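Local coordinates for exported gluconolactonase (Xanthomonas campestris pv. campestris, PDB 3DR2), which acts as a gluconolactonase, hydrolysing D-glucono-1,5-lactone to D-gluconate, and is built as a calcium-binding six-bladed beta-propeller, at residues Leu37-Asp42 and Cys298-Pro303; Trp145-Pro150 and Asn191-Ser196; Tyr203-Pro208 and Asp242-Asp247. All blocks are in the same frame, centred on the assembly; numbering follows the deposited sequence.

Interaction 1. Residues Leu37-Asp42 and Cys298-Pro303; sequences LLTLYD and CLWMLP
A classic beta bulge sets L40 and Y41 opposite the single residue L299, where strand 38-41 pairs with the antiparallel strand 298-303. The two backbone N-H groups share one acceptor. L40 N donates to L299 O at 2.8 Å. The bond from Y41 N to L299 O is weak, at 3.4 Å. L299 N returns a bond to Y41 O. Before the bulge, L38 and M301 form a hydrogen-bonded pair, each giving its N-H to the other's carbonyl. T39 and W300 form the non-hydrogen-bonded pair between these sites.

The side chains of T39 and W300 lie side by side and point the same way. T39 OG1 comes to the edge of the indole, in its plane, 3.6 Å from W300 CD1. Water 1 lies at the same edge. It accepts from W300 NE1 at 2.9 Å and also hydrogen-bonds T39 OG1, so the N-H of this buried ring is satisfied. L37 has CG anti to the backbone N (chi1 -170°), beside its carbonyl carbon. Its CD2 lies over the five-membered ring of W300, 4.3 Å from the centroid, in a CH-pi contact. The other face of the indole carries C298 CB, 3.3 Å from the plane and toward the rim.

L38, Y41, L299 and M301 direct their side chains to the opposite face of the sheet. There L40 CD1 packs tightly on M301 CB at 3.5 Å. L38 CD2 presses on P303 CD, 3.4 Å away, with the two side chains at about a right angle. Y41 also packs on P156 of the second subunit. Joining an N-terminal strand to the last strand of the chain in one blade is the "velcro" ring closure of beta-propellers.

Interaction 2. Residues Trp145-Pro150 and Asn191-Ser196; sequences WFTDPP and NGLAFS. With CA (calcium ion), chain D.
T147 holds OG1 between its backbone N and carbonyl carbon (chi1 55°), and this sets the hydroxyl against N191 O. N191 has CB pointing away from residues 145-150 and CG anti to its own backbone N (chi1 -155°). The amide beyond it meets the calcium ion through OD1. The two ends of N191 thus do different work. Its backbone O accepts from T147 OG1 at 2.6 Å. The hydroxyl lies in the carbonyl plane, on a lone pair. T147 OG1 is gripped a second time, by a hydrogen bond with D135 N. The side-chain OD1 of N191 binds calcium at 2.4 Å. E48, N134, D242 and four waters complete the site. N191 ND2 is hydrogen-bonded to T207 OG1, which should hold the amide in the orientation that presents OD1 to the metal.

Further along, the contact turns apolar. L193 reaches between T147 and W145. Its CD1 packs on W145 CB at 3.8 Å, and its CD2 is 4.1 Å from T147 CG2. F195 brings its edge to the face of W145, with CZ 3.7 Å from W145 CE2. This is a T-shaped pair, with the planes at 86°. The F195 centroid is 5.0 Å from that of the five-membered ring.

Strands 145-147 and 191-195 run nearly antiparallel, but their axes come no closer than 6.9 Å. They belong to successive four-stranded sheets of the propeller. I137 of strand 136-138 packs against W145, L193 and F195, while L202 of strand 201-206 touches the side chains of W145 and F195.

Interaction 3. Residues Tyr203-Pro208 and Asp242-Asp247; sequences YVSQTP and DGFCVD. With CA (calcium ion), chain D.
F244 pushes the edge of its ring against the backbone of Y203-S205, packing one propeller blade on the next. Strand 203-206 belongs to one sheet and strand 244-246 to its neighbour. The ring tip, F244 CZ, is 3.5 Å from Y203 O. Carbons on the two sides of the tip meet side chains: F244 CE1 lies 3.7 Å from Y203 CB, and F244 CE2 lies 3.6 Å from S205 CB. Y203 C and S205 N are in the plane of the ring. The strand is therefore met by the rim of the phenyl, not by its face. V246 adds a looser apolar contact. Its CG2 is 4.0 Å from Y203 CD1, and the two side chains cross at about a right angle.

At the other end the contact becomes polar. S205 OG lies 3.0 Å from D242 O. The same hydroxyl is hydrogen-bonded to P241 O and to G192 N, so it links the backbone of P241 to strand 190-195.

The next shell positions these groups. L252 of strand 252-254 packs on both Y203 and F244. A194 of strand 190-195 touches F244 and V246. CB of D242 points away from strand 203-206, and CG is anti to the backbone N (chi1 -156°). D242 is one of the eight ligands of the calcium site that N191 also serves. In SMP-30 relatives such a central metal marks the active site, and this site is consistent with that. D242 OD1 binds the calcium ion at 2.4 Å, while metal-bound water 2 gives a weak hydrogen bond to D242 O at 3.3 Å.

In the fold
Interactions 2 and 3 are buried near the middle of the propeller, with centres about 7 Å apart. Interaction 1 is only partly buried and lies about 24 and 20 Å from them, centre to centre. Its segments pair within one blade through backbone hydrogen bonds, and its chain loop encloses the other two. Interactions 2 and 3 instead join blades without backbone-to-backbone bonds, through side chains meeting side chains or backbone. They share the sheet of strands 190-195 and 201-206, so the blade that receives F244 also sends L193 and F195 to the preceding one. Both combine apolar packing with a polar end at the same calcium ion, where N191 OD1 and D242 OD1 lie 2.9 Å apart.

Interaction 1. Residues Leu37-Asp42 and Cys298-Pro303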
# COMPACT_ATOMS: atom_id res chain seq x y z
N LEU A 37 12.11 2.71 23.49
CA LEU A 37 11.88 2.44 22.07
C LEU A 37 12.02 3.66 21.18
O LEU A 37 11.58 4.75 21.54
CB LEU A 37 10.48 1.83 21.87
CG LEU A 37 10.18 1.27 20.48
CD1 LEU A 37 10.98 -0.00 20.26
CD2 LEU A 37 8.69 0.97 20.37
N LEU A 38 12.61 3.46 20.00
CA LEU A 38 12.81 4.53 19.02
C LEU A 38 12.09 4.21 17.73
O LEU A 38 11.81 3.04 17.42
CB LEU A 38 14.30 4.70 18.69
CG LEU A 38 15.28 5.15 19.77
CD1 LEU A 38 14.85 6.49 20.33
CD2 LEU A 38 15.36 4.12 20.86
N THR A 39 11.78 5.25 16.96
CA THR A 39 11.13 5.09 15.67
C THR A 39 12.17 5.35 14.59
O THR A 39 12.76 6.44 14.55
CB THR A 39 9.97 6.09 15.50
OG1 THR A 39 9.00 5.86 16.52
CG2 THR A 39 9.32 5.94 14.13
N LEU A 40 12.41 4.37 13.73
CA LEU A 40 13.40 4.50 12.66
C LEU A 40 12.77 4.86 11.33
O LEU A 40 13.42 5.43 10.46
CB LEU A 40 14.20 3.21 12.51
CG LEU A 40 14.94 2.70 13.74
CD1 LEU A 40 15.68 1.41 13.42
CD2 LEU A 40 15.92 3.76 14.21
N TYR A 41 11.49 4.53 11.17
CA TYR A 41 10.77 4.81 9.93
C TYR A 41 9.29 4.77 10.25
O TYR A 41 8.86 3.96 11.07
CB TYR A 41 11.10 3.74 8.88
CG TYR A 41 10.65 4.07 7.47
CD1 TYR A 41 11.35 4.99 6.69
CD2 TYR A 41 9.55 3.42 6.89
CE1 TYR A 41 10.97 5.27 5.37
CE2 TYR A 41 9.16 3.68 5.58
CZ TYR A 41 9.88 4.61 4.83
OH TYR A 41 9.53 4.86 3.52
N ASP A 42 8.50 5.63 9.63
CA ASP A 42 7.07 5.63 9.90
C ASP A 42 6.26 5.94 8.66
O ASP A 42 5.13 6.39 8.75
CB ASP A 42 6.73 6.62 11.02
CG ASP A 42 6.96 8.08 10.63
OD1 ASP A 42 7.43 8.36 9.51
OD2 ASP A 42 6.67 8.96 11.46
N CYS A 298 5.49 1.49 10.63
CA CYS A 298 6.77 1.62 11.31
C CYS A 298 7.80 0.51 11.44
O CYS A 298 7.51 -0.68 11.36
CB CYS A 298 6.52 2.10 12.74
SG CYS A 298 5.36 3.46 12.91
N LEU A 299 9.02 0.97 11.69
CA LEU A 299 10.17 0.12 11.98
C LEU A 299 10.67 0.78 13.27
O LEU A 299 11.09 1.94 13.26
CB LEU A 299 11.25 0.23 10.90
CG LEU A 299 12.28 -0.91 10.78
CD1 LEU A 299 13.66 -0.30 10.65
CD2 LEU A 299 12.22 -1.87 11.95
N TRP A 300 10.57 0.07 14.39
CA TRP A 300 11.02 0.61 15.67
C TRP A 300 12.30 -0.10 16.09
O TRP A 300 12.64 -1.16 15.55
CB TRP A 300 9.96 0.39 16.75
CG TRP A 300 8.62 1.00 16.46
CD1 TRP A 300 8.32 2.33 16.38
CD2 TRP A 300 7.38 0.30 16.25
NE1 TRP A 300 6.97 2.50 16.15
CE2 TRP A 300 6.38 1.27 16.07
CE3 TRP A 300 7.03 -1.06 16.21
CZ2 TRP A 300 5.04 0.93 15.84
CZ3 TRP A 300 5.70 -1.40 15.99
CH2 TRP A 300 4.72 -0.41 15.81
N MET A 301 13.01 0.47 17.05
CA MET A 301 14.24 -0.16 17.52
C MET A 301 14.46 0.11 19.00
O MET A 301 14.21 1.21 19.49
CB MET A 301 15.45 0.32 16.72
CG MET A 301 16.76 -0.41 17.06
SD MET A 301 17.80 0.41 18.33
CE MET A 301 18.47 1.74 17.34
N LEU A 302 14.93 -0.91 19.71
CA LEU A 302 15.21 -0.81 21.14
C LEU A 302 16.69 -1.09 21.35
O LEU A 302 17.14 -2.24 21.24
CB LEU A 302 14.37 -1.83 21.92
CG LEU A 302 14.39 -1.68 23.44
CD1 LEU A 302 13.75 -0.36 23.83
CD2 LEU A 302 13.65 -2.84 24.10
N PRO A 303 17.47 -0.05 21.66
CA PRO A 303 18.91 -0.20 21.88
C PRO A 303 19.23 -0.65 23.30
O PRO A 303 18.95 0.07 24.26
CB PRO A 303 19.44 1.18 21.57
CG PRO A 303 18.38 2.06 22.15
CD PRO A 303 17.08 1.37 21.75
O HOH W 1 6.11 5.29 16.05

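Interaction 2. Residues Trp145-Pro150 and Asn191-Ser196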
# COMPACT_ATOMS: atom_id res chain seq x y z
N TRP A 145 13.91 -22.73 6.07
CA TRP A 145 12.65 -23.21 6.63
C TRP A 145 11.62 -22.10 6.51
O TRP A 145 11.94 -20.94 6.77
CB TRP A 145 12.81 -23.56 8.11
CG TRP A 145 13.67 -24.75 8.40
CD1 TRP A 145 15.01 -24.87 8.19
CD2 TRP A 145 13.24 -25.98 8.98
NE1 TRP A 145 15.45 -26.11 8.62
CE2 TRP A 145 14.38 -26.81 9.11
CE3 TRP A 145 12.00 -26.47 9.42
CZ2 TRP A 145 14.31 -28.10 9.65
CZ3 TRP A 145 11.93 -27.75 9.96
CH2 TRP A 145 13.08 -28.55 10.07
N PHE A 146 10.39 -22.43 6.15
CA PHE A 146 9.38 -21.38 6.02
C PHE A 146 7.97 -21.88 6.28
O PHE A 146 7.70 -23.07 6.26
CB PHE A 146 9.48 -20.73 4.64
CG PHE A 146 9.11 -21.65 3.49
CD1 PHE A 146 7.80 -21.69 3.02
CD2 PHE A 146 10.08 -22.41 2.85
CE1 PHE A 146 7.46 -22.47 1.91
CE2 PHE A 146 9.76 -23.21 1.75
CZ PHE A 146 8.44 -23.23 1.28
N THR A 147 7.07 -20.93 6.54
CA THR A 147 5.67 -21.23 6.81
C THR A 147 4.85 -20.89 5.56
O THR A 147 5.15 -19.94 4.84
CB THR A 147 5.14 -20.39 7.97
OG1 THR A 147 5.37 -18.99 7.70
CG2 THR A 147 5.83 -20.78 9.26
N ASP A 148 3.80 -21.67 5.33
CA ASP A 148 2.98 -21.46 4.15
C ASP A 148 1.47 -21.31 4.39
O ASP A 148 0.67 -22.12 3.94
CB ASP A 148 3.21 -22.61 3.15
CG ASP A 148 2.67 -22.30 1.77
OD1 ASP A 148 2.17 -23.22 1.10
OD2 ASP A 148 2.75 -21.13 1.35
N PRO A 149 1.06 -20.26 5.12
CA PRO A 149 -0.36 -20.05 5.38
C PRO A 149 -0.96 -19.45 4.10
O PRO A 149 -0.22 -19.05 3.20
CB PRO A 149 -0.36 -19.06 6.54
CG PRO A 149 0.80 -18.19 6.18
CD PRO A 149 1.87 -19.19 5.74
N PRO A 150 -2.30 -19.39 3.99
CA PRO A 150 -2.95 -18.83 2.80
C PRO A 150 -3.28 -17.34 2.85
O PRO A 150 -4.09 -16.87 2.05
CB PRO A 150 -4.21 -19.68 2.70
CG PRO A 150 -4.60 -19.79 4.13
CD PRO A 150 -3.28 -20.10 4.83
N ASN A 191 2.61 -19.17 10.96
CA ASN A 191 3.04 -17.82 10.66
C ASN A 191 4.53 -17.58 10.90
O ASN A 191 5.34 -17.72 9.98
CB ASN A 191 2.21 -16.84 11.50
CG ASN A 191 2.13 -15.47 10.88
OD1 ASN A 191 3.09 -15.01 10.27
ND2 ASN A 191 0.99 -14.81 11.03
N GLY A 192 4.89 -17.22 12.12
CA GLY A 192 6.30 -17.00 12.41
C GLY A 192 6.99 -18.29 12.78
O GLY A 192 6.33 -19.30 13.05
N LEU A 193 8.32 -18.28 12.79
CA LEU A 193 9.07 -19.47 13.16
C LEU A 193 10.48 -19.06 13.54
O LEU A 193 10.97 -18.01 13.11
CB LEU A 193 9.12 -20.49 12.02
CG LEU A 193 10.05 -20.23 10.83
CD1 LEU A 193 10.18 -21.50 9.99
CD2 LEU A 193 9.53 -19.07 10.00
N ALA A 194 11.12 -19.90 14.35
CA ALA A 194 12.49 -19.66 14.81
C ALA A 194 13.01 -20.88 15.56
O ALA A 194 12.24 -21.59 16.22
CB ALA A 194 12.52 -18.44 15.73
N PHE A 195 14.31 -21.12 15.46
CA PHE A 195 14.95 -22.24 16.15
C PHE A 195 15.51 -21.80 17.50
O PHE A 195 15.81 -20.63 17.70
CB PHE A 195 16.13 -22.78 15.34
CG PHE A 195 15.78 -23.88 14.40
CD1 PHE A 195 15.86 -23.69 13.03
CD2 PHE A 195 15.38 -25.12 14.89
CE1 PHE A 195 15.56 -24.73 12.16
CE2 PHE A 195 15.08 -26.16 14.02
CZ PHE A 195 15.17 -25.96 12.65
N SER A 196 15.65 -22.76 18.41
CA SER A 196 16.24 -22.47 19.71
C SER A 196 17.73 -22.40 19.37
O SER A 196 18.15 -22.83 18.29
CB SER A 196 15.99 -23.63 20.67
OG SER A 196 16.50 -24.84 20.12
CA CA D . 4.21 -13.07 9.50
O HOH W 2 5.88 -14.12 10.85
O HOH W 3 2.36 -11.97 8.14
O HOH W 4 6.07 -12.71 8.02
O HOH W 5 5.47 -11.40 10.77

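Interaction 3. Residues Tyr203-Pro208 and Asp242-Asp247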
# COMPACT_ATOMS: atom_id res chain seq x y z
N TYR A 203 10.19 -23.43 16.95
CA TYR A 203 8.98 -22.75 17.39
C TYR A 203 8.27 -22.23 16.15
O TYR A 203 8.90 -21.69 15.25
CB TYR A 203 9.33 -21.56 18.30
CG TYR A 203 10.17 -21.91 19.51
CD1 TYR A 203 11.54 -21.71 19.50
CD2 TYR A 203 9.58 -22.41 20.67
CE1 TYR A 203 12.31 -22.00 20.61
CE2 TYR A 203 10.34 -22.70 21.79
CZ TYR A 203 11.71 -22.49 21.76
OH TYR A 203 12.48 -22.75 22.87
N VAL A 204 6.95 -22.40 16.11
CA VAL A 204 6.14 -21.95 14.98
C VAL A 204 4.83 -21.42 15.52
O VAL A 204 4.15 -22.11 16.28
CB VAL A 204 5.81 -23.12 14.02
CG1 VAL A 204 5.04 -22.60 12.81
CG2 VAL A 204 7.09 -23.82 13.57
N SER A 205 4.45 -20.21 15.14
CA SER A 205 3.18 -19.69 15.63
C SER A 205 2.07 -20.05 14.65
O SER A 205 2.32 -20.26 13.46
CB SER A 205 3.24 -18.17 15.84
OG SER A 205 3.36 -17.47 14.61
N GLN A 206 0.85 -20.13 15.16
CA GLN A 206 -0.32 -20.43 14.35
C GLN A 206 -1.28 -19.29 14.64
O GLN A 206 -1.64 -19.07 15.79
CB GLN A 206 -0.94 -21.77 14.77
CG GLN A 206 -0.01 -22.97 14.63
CD GLN A 206 -0.71 -24.29 14.94
OE1 GLN A 206 -1.67 -24.67 14.27
NE2 GLN A 206 -0.24 -24.98 15.97
N THR A 207 -1.69 -18.57 13.61
CA THR A 207 -2.58 -17.42 13.81
C THR A 207 -3.82 -17.42 12.94
O THR A 207 -4.00 -16.54 12.10
CB THR A 207 -1.81 -16.11 13.57
OG1 THR A 207 -1.44 -16.02 12.19
CG2 THR A 207 -0.55 -16.08 14.42
N PRO A 208 -4.71 -18.39 13.15
CA PRO A 208 -5.95 -18.47 12.37
C PRO A 208 -6.95 -17.38 12.73
O PRO A 208 -6.74 -16.62 13.68
CB PRO A 208 -6.48 -19.86 12.72
CG PRO A 208 -6.07 -20.01 14.15
CD PRO A 208 -4.63 -19.50 14.12
N ASP A 242 2.58 -13.04 15.73
CA ASP A 242 2.90 -13.06 14.31
C ASP A 242 4.31 -13.57 14.05
O ASP A 242 4.52 -14.76 13.84
CB ASP A 242 2.73 -11.65 13.75
CG ASP A 242 2.46 -11.62 12.26
OD1 ASP A 242 3.12 -12.37 11.51
OD2 ASP A 242 1.59 -10.83 11.83
N GLY A 243 5.27 -12.66 14.07
CA GLY A 243 6.66 -13.04 13.87
C GLY A 243 7.39 -12.93 15.19
O GLY A 243 6.96 -12.21 16.09
N PHE A 244 8.50 -13.65 15.32
CA PHE A 244 9.27 -13.62 16.56
C PHE A 244 10.70 -14.11 16.32
O PHE A 244 11.01 -14.63 15.26
CB PHE A 244 8.59 -14.50 17.62
CG PHE A 244 8.30 -15.89 17.14
CD1 PHE A 244 9.28 -16.88 17.20
CD2 PHE A 244 7.04 -16.22 16.64
CE1 PHE A 244 9.01 -18.18 16.75
CE2 PHE A 244 6.76 -17.51 16.20
CZ PHE A 244 7.75 -18.49 16.25
N CYS A 245 11.55 -13.93 17.32
CA CYS A 245 12.93 -14.38 17.21
C CYS A 245 13.39 -14.97 18.53
O CYS A 245 12.72 -14.82 19.55
CB CYS A 245 13.85 -13.23 16.81
SG CYS A 245 13.97 -11.89 18.02
N VAL A 246 14.51 -15.67 18.50
CA VAL A 246 15.08 -16.28 19.70
C VAL A 246 16.52 -15.82 19.84
O VAL A 246 17.27 -15.83 18.87
CB VAL A 246 15.04 -17.82 19.61
CG1 VAL A 246 15.67 -18.43 20.85
CG2 VAL A 246 13.60 -18.30 19.45
N ASP A 247 16.91 -15.41 21.05
CA ASP A 247 18.27 -14.94 21.26
C ASP A 247 19.22 -16.06 21.68
O ASP A 247 18.78 -17.19 21.91
CB ASP A 247 18.28 -13.80 22.29
CG ASP A 247 17.89 -14.24 23.69
OD1 ASP A 247 17.47 -13.36 24.48
OD2 ASP A 247 18.00 -15.44 24.00
CA CA D . 4.21 -13.07 9.50
O HOH W 2 5.88 -14.12 10.85
O HOH W 3 2.36 -11.97 8.14
O HOH W 4 6.07 -12.71 8.02
O HOH W 5 5.47 -11.40 10.77